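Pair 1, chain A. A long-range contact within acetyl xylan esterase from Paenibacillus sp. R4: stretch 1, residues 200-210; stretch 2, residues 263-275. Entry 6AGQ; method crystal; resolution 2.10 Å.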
# COMPACT_ATOMS: atom_id res chain seq x y z
N ARG A 200 8.15 -46.22 -0.67
CA ARG A 200 8.63 -46.43 -2.05
C ARG A 200 9.54 -45.30 -2.60
O ARG A 200 10.50 -45.61 -3.33
CB ARG A 200 7.48 -46.74 -3.03
CG ARG A 200 6.92 -48.18 -2.90
CD ARG A 200 5.57 -48.35 -3.60
NE ARG A 200 4.48 -47.50 -3.03
CZ ARG A 200 3.22 -47.47 -3.45
NH1 ARG A 200 2.82 -48.25 -4.44
NH2 ARG A 200 2.32 -46.66 -2.87
N PRO A 201 9.23 -44.02 -2.32
CA PRO A 201 10.02 -42.94 -2.91
C PRO A 201 11.46 -42.99 -2.46
O PRO A 201 11.73 -43.21 -1.29
CB PRO A 201 9.34 -41.67 -2.40
CG PRO A 201 7.98 -42.09 -1.99
CD PRO A 201 8.11 -43.49 -1.52
N LYS A 202 12.38 -42.86 -3.41
CA LYS A 202 13.78 -42.86 -3.15
C LYS A 202 14.35 -41.44 -2.88
O LYS A 202 15.29 -41.29 -2.08
CB LYS A 202 14.44 -43.44 -4.34
CG LYS A 202 15.87 -43.74 -4.12
CD LYS A 202 16.47 -44.06 -5.46
CE LYS A 202 17.88 -44.56 -5.28
NZ LYS A 202 18.35 -45.02 -6.61
N LEU A 203 13.78 -40.44 -3.55
CA LEU A 203 14.14 -39.05 -3.36
C LEU A 203 12.92 -38.21 -3.00
O LEU A 203 11.84 -38.48 -3.49
CB LEU A 203 14.70 -38.47 -4.66
CG LEU A 203 16.14 -38.51 -4.99
CD1 LEU A 203 16.80 -39.78 -4.59
CD2 LEU A 203 16.33 -38.22 -6.46
N ALA A 204 13.13 -37.14 -2.22
CA ALA A 204 12.09 -36.14 -1.90
C ALA A 204 12.66 -34.75 -2.18
O ALA A 204 13.75 -34.46 -1.70
CB ALA A 204 11.66 -36.26 -0.46
N LEU A 205 11.97 -33.94 -3.00
CA LEU A 205 12.44 -32.63 -3.35
C LEU A 205 11.45 -31.48 -2.94
O LEU A 205 11.01 -30.73 -3.81
CB LEU A 205 12.74 -32.57 -4.84
CG LEU A 205 13.94 -33.40 -5.34
CD1 LEU A 205 13.50 -34.78 -5.77
CD2 LEU A 205 14.57 -32.72 -6.54
N PRO A 206 11.16 -31.32 -1.64
CA PRO A 206 10.34 -30.17 -1.18
C PRO A 206 10.92 -28.75 -1.45
O PRO A 206 12.04 -28.45 -1.05
CB PRO A 206 10.22 -30.43 0.30
CG PRO A 206 11.45 -31.16 0.66
CD PRO A 206 11.78 -32.03 -0.51
N VAL A 207 10.16 -27.89 -2.11
CA VAL A 207 10.53 -26.47 -2.20
C VAL A 207 9.63 -25.67 -1.23
O VAL A 207 8.40 -25.74 -1.29
CB VAL A 207 10.43 -25.97 -3.67
CG1 VAL A 207 10.64 -24.48 -3.78
CG2 VAL A 207 11.47 -26.66 -4.54
N PHE A 208 10.25 -24.88 -0.36
CA PHE A 208 9.53 -24.09 0.67
C PHE A 208 8.22 -24.67 1.17
O PHE A 208 7.14 -24.08 0.96
CB PHE A 208 9.47 -22.57 0.39
CG PHE A 208 9.09 -22.16 -0.99
CD1 PHE A 208 7.81 -22.39 -1.51
CD2 PHE A 208 9.97 -21.37 -1.74
CE1 PHE A 208 7.45 -21.92 -2.77
CE2 PHE A 208 9.62 -20.88 -2.99
CZ PHE A 208 8.36 -21.15 -3.52
N PRO A 209 8.31 -25.83 1.90
CA PRO A 209 7.13 -26.61 2.16
C PRO A 209 6.17 -25.92 3.15
O PRO A 209 6.60 -25.40 4.19
CB PRO A 209 7.67 -27.92 2.70
CG PRO A 209 9.03 -27.61 3.21
CD PRO A 209 9.53 -26.51 2.34
N PHE A 210 4.91 -25.89 2.73
CA PHE A 210 3.73 -25.49 3.50
C PHE A 210 3.29 -26.70 4.30
O PHE A 210 3.87 -27.80 4.16
CB PHE A 210 2.67 -25.01 2.48
CG PHE A 210 1.40 -24.54 3.07
CD1 PHE A 210 1.37 -23.42 3.88
CD2 PHE A 210 0.21 -25.18 2.75
CE1 PHE A 210 0.16 -22.96 4.41
CE2 PHE A 210 -0.98 -24.75 3.30
CZ PHE A 210 -1.00 -23.65 4.15
N LYS A 263 12.86 -41.76 5.08
CA LYS A 263 14.23 -42.38 4.89
C LYS A 263 14.87 -42.12 3.52
O LYS A 263 16.07 -42.34 3.32
CB LYS A 263 14.19 -43.90 5.06
CG LYS A 263 14.16 -44.40 6.50
CD LYS A 263 12.77 -44.90 6.94
CE LYS A 263 12.86 -46.10 7.89
NZ LYS A 263 13.81 -45.86 9.01
N ALA A 264 14.03 -41.71 2.57
CA ALA A 264 14.46 -41.09 1.34
C ALA A 264 15.51 -40.01 1.57
O ALA A 264 15.50 -39.33 2.57
CB ALA A 264 13.22 -40.51 0.55
N ARG A 265 16.41 -39.89 0.60
CA ARG A 265 17.35 -38.79 0.49
C ARG A 265 16.59 -37.55 0.06
O ARG A 265 15.82 -37.64 -0.87
CB ARG A 265 18.45 -39.14 -0.55
CG ARG A 265 19.42 -38.01 -0.82
CD ARG A 265 20.50 -38.35 -1.86
NE ARG A 265 21.14 -39.62 -1.55
CZ ARG A 265 22.22 -39.80 -0.79
NH1 ARG A 265 22.91 -38.78 -0.24
NH2 ARG A 265 22.68 -41.05 -0.63
N THR A 266 16.83 -36.41 0.70
CA THR A 266 15.99 -35.20 0.55
C THR A 266 16.83 -33.97 0.18
O THR A 266 17.92 -33.78 0.75
CB THR A 266 15.28 -34.89 1.86
OG1 THR A 266 14.54 -36.03 2.27
CG2 THR A 266 14.29 -33.72 1.72
N LEU A 267 16.33 -33.19 -0.80
CA LEU A 267 16.89 -31.90 -1.21
C LEU A 267 15.80 -30.90 -0.99
O LEU A 267 14.81 -30.85 -1.77
CB LEU A 267 17.27 -31.85 -2.70
CG LEU A 267 17.73 -30.47 -3.25
CD1 LEU A 267 19.06 -30.07 -2.65
CD2 LEU A 267 17.88 -30.43 -4.75
N MET A 268 15.99 -30.08 0.03
CA MET A 268 15.11 -28.99 0.35
C MET A 268 15.60 -27.58 -0.02
O MET A 268 16.67 -27.20 0.36
CB MET A 268 14.76 -29.05 1.83
CG MET A 268 13.61 -28.10 2.13
SD MET A 268 13.03 -28.01 3.81
CE MET A 268 12.54 -29.71 4.18
N ALA A 269 14.76 -26.80 -0.71
CA ALA A 269 14.90 -25.35 -0.86
C ALA A 269 14.21 -24.55 0.25
O ALA A 269 13.02 -24.78 0.58
CB ALA A 269 14.29 -24.90 -2.19
N ILE A 270 14.93 -23.58 0.81
CA ILE A 270 14.34 -22.66 1.79
C ILE A 270 14.70 -21.25 1.38
O ILE A 270 15.84 -20.97 0.99
CB ILE A 270 14.89 -22.95 3.18
CG1 ILE A 270 14.62 -24.42 3.54
CG2 ILE A 270 14.34 -21.97 4.22
CD1 ILE A 270 15.20 -24.88 4.87
N THR A 271 13.74 -20.37 1.46
CA THR A 271 13.91 -19.00 1.04
C THR A 271 13.79 -18.15 2.29
O THR A 271 12.78 -18.23 3.00
CB THR A 271 12.83 -18.63 -0.02
OG1 THR A 271 11.57 -19.15 0.38
CG2 THR A 271 13.20 -19.28 -1.40
N LEU A 272 14.82 -17.38 2.58
CA LEU A 272 14.94 -16.75 3.90
C LEU A 272 14.05 -15.55 4.13
O LEU A 272 13.87 -15.17 5.26
CB LEU A 272 16.37 -16.34 4.20
CG LEU A 272 17.38 -17.46 4.50
CD1 LEU A 272 18.69 -16.86 5.00
CD2 LEU A 272 16.86 -18.48 5.51
N GLN A 273 13.54 -14.93 3.08
CA GLN A 273 12.66 -13.78 3.19
C GLN A 273 11.17 -14.20 3.08
O GLN A 273 10.30 -13.34 3.02
CB GLN A 273 12.95 -12.74 2.07
CG GLN A 273 14.37 -12.15 2.04
CD GLN A 273 14.89 -11.75 3.40
OE1 GLN A 273 14.23 -11.03 4.16
NE2 GLN A 273 16.06 -12.27 3.75
N ASP A 274 10.90 -15.50 3.07
CA ASP A 274 9.56 -16.05 2.85
C ASP A 274 8.67 -15.72 4.08
O ASP A 274 8.99 -16.13 5.20
CB ASP A 274 9.67 -17.56 2.66
CG ASP A 274 8.47 -18.18 1.93
OD1 ASP A 274 7.31 -17.74 2.21
OD2 ASP A 274 8.71 -19.16 1.13
N ILE A 275 7.62 -14.96 3.84
CA ILE A 275 6.58 -14.70 4.85
C ILE A 275 5.35 -15.62 4.77
O ILE A 275 4.49 -15.56 5.68
CB ILE A 275 6.13 -13.21 4.87
CG1 ILE A 275 5.46 -12.79 3.56
CG2 ILE A 275 7.33 -12.32 5.16
CD1 ILE A 275 4.66 -11.51 3.68
O HOH W 1 13.96 -29.19 -3.70

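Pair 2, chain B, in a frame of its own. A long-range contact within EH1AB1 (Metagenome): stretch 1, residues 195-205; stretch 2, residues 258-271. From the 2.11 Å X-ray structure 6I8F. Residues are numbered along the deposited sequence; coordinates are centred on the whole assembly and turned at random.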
# COMPACT_ATOMS: atom_id res chain seq x y z
N GLY B 195 -16.48 -15.51 -1.21
CA GLY B 195 -15.20 -15.39 -1.83
C GLY B 195 -14.13 -15.06 -0.80
O GLY B 195 -14.41 -14.96 0.39
N PRO B 196 -12.87 -14.87 -1.26
CA PRO B 196 -11.77 -14.47 -0.40
C PRO B 196 -12.04 -13.14 0.30
O PRO B 196 -12.75 -12.32 -0.24
CB PRO B 196 -10.60 -14.32 -1.38
CG PRO B 196 -10.96 -15.23 -2.53
CD PRO B 196 -12.46 -15.03 -2.66
N ALA B 197 -11.44 -12.96 1.48
CA ALA B 197 -11.53 -11.72 2.24
C ALA B 197 -10.56 -10.65 1.70
O ALA B 197 -10.64 -9.47 2.08
CB ALA B 197 -11.22 -12.03 3.69
N PHE B 198 -9.61 -11.06 0.85
CA PHE B 198 -8.53 -10.18 0.39
C PHE B 198 -7.89 -10.81 -0.84
O PHE B 198 -7.91 -12.04 -0.95
CB PHE B 198 -7.52 -9.98 1.53
CG PHE B 198 -6.38 -9.01 1.27
CD1 PHE B 198 -5.16 -9.45 0.80
CD2 PHE B 198 -6.52 -7.66 1.55
CE1 PHE B 198 -4.10 -8.58 0.60
CE2 PHE B 198 -5.46 -6.78 1.37
CZ PHE B 198 -4.25 -7.24 0.88
N GLN B 199 -7.34 -9.99 -1.74
CA GLN B 199 -6.66 -10.48 -2.93
C GLN B 199 -5.32 -9.74 -3.08
O GLN B 199 -5.27 -8.52 -3.09
CB GLN B 199 -7.54 -10.39 -4.18
CG GLN B 199 -8.02 -8.98 -4.54
CD GLN B 199 -8.96 -8.95 -5.72
OE1 GLN B 199 -8.70 -9.55 -6.77
NE2 GLN B 199 -10.09 -8.26 -5.57
N MET B 200 -4.24 -10.51 -3.19
CA MET B 200 -2.90 -9.97 -3.34
C MET B 200 -2.44 -10.25 -4.77
O MET B 200 -2.06 -11.37 -5.10
CB MET B 200 -1.93 -10.59 -2.32
CG MET B 200 -0.48 -10.13 -2.50
SD MET B 200 0.71 -11.15 -1.58
CE MET B 200 0.18 -10.85 0.11
N LEU B 201 -2.53 -9.23 -5.63
CA LEU B 201 -2.23 -9.38 -7.05
C LEU B 201 -0.86 -8.76 -7.35
O LEU B 201 -0.70 -7.55 -7.40
CB LEU B 201 -3.35 -8.72 -7.87
CG LEU B 201 -4.78 -9.03 -7.44
CD1 LEU B 201 -5.76 -8.31 -8.36
CD2 LEU B 201 -5.07 -10.52 -7.42
N ILE B 202 0.13 -9.63 -7.55
CA ILE B 202 1.51 -9.23 -7.84
C ILE B 202 1.71 -9.29 -9.36
O ILE B 202 1.67 -10.36 -9.96
CB ILE B 202 2.52 -10.13 -7.11
CG1 ILE B 202 2.25 -10.23 -5.60
CG2 ILE B 202 3.94 -9.69 -7.42
CD1 ILE B 202 2.14 -8.90 -4.87
N TYR B 203 1.94 -8.11 -9.96
CA TYR B 203 2.03 -7.89 -11.41
C TYR B 203 1.19 -8.92 -12.16
O TYR B 203 1.71 -9.71 -12.92
CB TYR B 203 3.47 -7.78 -11.91
CG TYR B 203 4.51 -8.69 -11.30
CD1 TYR B 203 4.51 -10.06 -11.52
CD2 TYR B 203 5.54 -8.16 -10.55
CE1 TYR B 203 5.49 -10.87 -10.97
CE2 TYR B 203 6.54 -8.95 -10.01
CZ TYR B 203 6.51 -10.32 -10.23
OH TYR B 203 7.50 -11.08 -9.70
N PRO B 204 -0.15 -8.91 -11.97
CA PRO B 204 -1.03 -9.86 -12.65
C PRO B 204 -1.15 -9.54 -14.15
O PRO B 204 -1.03 -8.38 -14.54
CB PRO B 204 -2.38 -9.64 -11.95
CG PRO B 204 -2.34 -8.19 -11.52
CD PRO B 204 -0.90 -7.95 -11.14
N ALA B 205 -1.37 -10.59 -14.95
CA ALA B 205 -1.97 -10.48 -16.28
C ALA B 205 -3.48 -10.33 -16.08
O ALA B 205 -4.06 -11.11 -15.35
CB ALA B 205 -1.66 -11.71 -17.09
N GLY B 258 -18.42 -5.70 -5.08
CA GLY B 258 -18.52 -6.97 -4.36
C GLY B 258 -17.25 -7.81 -4.42
O GLY B 258 -17.22 -8.91 -3.90
N LEU B 259 -16.19 -7.30 -5.06
CA LEU B 259 -14.91 -7.99 -5.08
C LEU B 259 -14.15 -7.62 -3.81
O LEU B 259 -14.37 -6.55 -3.24
CB LEU B 259 -14.13 -7.59 -6.33
CG LEU B 259 -14.71 -8.11 -7.65
CD1 LEU B 259 -13.84 -7.67 -8.82
CD2 LEU B 259 -14.87 -9.63 -7.64
N PRO B 260 -13.27 -8.51 -3.29
CA PRO B 260 -12.62 -8.26 -2.01
C PRO B 260 -11.53 -7.19 -2.03
O PRO B 260 -10.96 -6.89 -3.08
CB PRO B 260 -11.99 -9.60 -1.63
CG PRO B 260 -11.93 -10.41 -2.90
CD PRO B 260 -12.92 -9.81 -3.87
N PRO B 261 -11.19 -6.60 -0.86
CA PRO B 261 -10.09 -5.64 -0.76
C PRO B 261 -8.81 -6.24 -1.37
O PRO B 261 -8.61 -7.45 -1.33
CB PRO B 261 -9.96 -5.39 0.74
CG PRO B 261 -11.32 -5.72 1.30
CD PRO B 261 -11.86 -6.83 0.43
N ALA B 262 -7.97 -5.38 -1.93
CA ALA B 262 -6.91 -5.82 -2.79
C ALA B 262 -5.63 -5.04 -2.49
O ALA B 262 -5.67 -3.92 -2.00
CB ALA B 262 -7.33 -5.62 -4.24
N PHE B 263 -4.51 -5.71 -2.76
CA PHE B 263 -3.20 -5.13 -2.94
C PHE B 263 -2.78 -5.45 -4.37
O PHE B 263 -2.73 -6.63 -4.74
CB PHE B 263 -2.23 -5.70 -1.90
CG PHE B 263 -0.79 -5.29 -2.08
CD1 PHE B 263 -0.32 -4.12 -1.53
CD2 PHE B 263 0.09 -6.08 -2.78
CE1 PHE B 263 1.01 -3.74 -1.68
CE2 PHE B 263 1.41 -5.70 -2.95
CZ PHE B 263 1.87 -4.54 -2.38
N VAL B 264 -2.49 -4.42 -5.18
CA VAL B 264 -2.10 -4.60 -6.58
C VAL B 264 -0.72 -3.95 -6.78
O VAL B 264 -0.54 -2.76 -6.51
CB VAL B 264 -3.15 -4.01 -7.54
CG1 VAL B 264 -2.79 -4.29 -8.99
CG2 VAL B 264 -4.56 -4.51 -7.25
N LEU B 265 0.25 -4.76 -7.21
CA LEU B 265 1.60 -4.31 -7.39
C LEU B 265 1.96 -4.41 -8.88
O LEU B 265 1.67 -5.43 -9.51
CB LEU B 265 2.54 -5.17 -6.54
CG LEU B 265 4.02 -4.79 -6.59
CD1 LEU B 265 4.70 -5.10 -5.27
CD2 LEU B 265 4.73 -5.50 -7.73
N THR B 266 2.56 -3.34 -9.42
CA THR B 266 3.16 -3.38 -10.75
C THR B 266 4.66 -3.10 -10.68
O THR B 266 5.16 -2.40 -9.79
CB THR B 266 2.47 -2.41 -11.72
OG1 THR B 266 2.57 -1.09 -11.19
CG2 THR B 266 1.03 -2.78 -12.00
N ALA B 267 5.38 -3.70 -11.63
CA ALA B 267 6.78 -3.41 -11.89
C ALA B 267 6.85 -2.37 -13.01
O ALA B 267 6.08 -2.44 -13.96
CB ALA B 267 7.51 -4.69 -12.25
N GLY B 268 7.78 -1.41 -12.88
CA GLY B 268 7.92 -0.27 -13.80
C GLY B 268 8.27 -0.67 -15.22
O GLY B 268 7.73 -0.12 -16.17
N TYR B 269 9.21 -1.61 -15.37
CA TYR B 269 9.71 -2.05 -16.68
C TYR B 269 9.09 -3.40 -17.01
O TYR B 269 9.77 -4.42 -17.01
CB TYR B 269 11.24 -2.11 -16.67
CG TYR B 269 11.88 -2.18 -18.04
CD1 TYR B 269 12.52 -3.32 -18.48
CD2 TYR B 269 11.87 -1.08 -18.88
CE1 TYR B 269 13.11 -3.38 -19.74
CE2 TYR B 269 12.46 -1.11 -20.13
CZ TYR B 269 13.08 -2.27 -20.57
OH TYR B 269 13.65 -2.30 -21.80
N ASP B 270 7.79 -3.39 -17.28
CA ASP B 270 6.98 -4.60 -17.36
C ASP B 270 5.86 -4.36 -18.37
O ASP B 270 5.09 -3.42 -18.21
CB ASP B 270 6.41 -4.97 -15.99
CG ASP B 270 5.63 -6.26 -15.93
OD1 ASP B 270 5.38 -6.86 -17.01
OD2 ASP B 270 5.27 -6.68 -14.81
N PRO B 271 5.71 -5.20 -19.42
CA PRO B 271 4.58 -5.07 -20.34
C PRO B 271 3.19 -5.15 -19.68
O PRO B 271 2.26 -4.56 -20.22
CB PRO B 271 4.78 -6.22 -21.35
CG PRO B 271 5.71 -7.18 -20.64
CD PRO B 271 6.61 -6.30 -19.79

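What backbone arrangement do the two pairs share? In each, two neighbouring strands run parallel, with an angle of 14° between their directions in pair 1 and 2° in pair 2, and 14 central residues superpose with an RMSD of 0.4 Å. The hydrogen-bond ladder follows the same register. In pair 1, Ala A204 gives its N to Arg A265 O (3.1 Å) and receives Leu A267 N at its O (3.0 Å); the matching Gln B199 gives its N to Pro B261 O (2.9 Å) and receives Phe B263 N at its O (2.9 Å). Both ladders finish at an aromatic residue, where Phe A208 N bonds to Ala A269 O (2.9 Å) and Tyr B203 N to Leu B265 O (2.7 Å).

Where do the ladders differ? Proline has no N-H to give, and each pair loses a different rung to it. Pro A206 occupies the place of Leu B201, whose N bonds to Phe B263 O at 2.8 Å; in pair 1 the ring carbon Pro A206 CD lies 3.5 Å from Leu A267 O, and a water donates to that oxygen instead. At the start of the ladder, Arg A265 N bonds to Lys A202 O (3.2 Å), whereas its counterpart Pro B261 sets its CD 3.3 Å from Ala B197 O.

How do different side chains fill the same space? Ala A204 CB lies 4.0 Å from Thr A266 OG1, and this short side chain reaches no further. Gln B199 reaches further: its CG packs 3.4 Å from Ala B262 CB, and its NE2 donates to Pro B260 O at 3.0 Å, adding a side-chain rung to the backbone ladder. Two positions on, Pro A206 CG meets Met A268 CE at 4.0 Å, while Leu B201 CD1 meets Val B264 CG2 at 4.1 Å. Beyond these, Val A207 CG1 rests 4.0 Å from the small Ala A269 CB; Ile B202 instead sends CD1 to 4.1 Å from Leu B265 CB and to 3.8 Å from Phe B263 CE2, at the edge of that ring.

What is kept at the aromatic end? Phe A208 and Tyr B203 share an unusual backbone with positive phi (29° and 28°) and a p rotamer, and each is followed by a proline. Their CB atoms lie equally close to matching aspartates: Phe A208 CB is 3.6 Å from Asp A274 OD2, and Tyr B203 CB is 3.6 Å from Asp B270 OD2. The surroundings differ, since Phe A208 CD2 approaches Thr A271 OG1 (3.5 Å), whereas Tyr B203 CD2 packs on Leu B265 CD2 (4.0 Å).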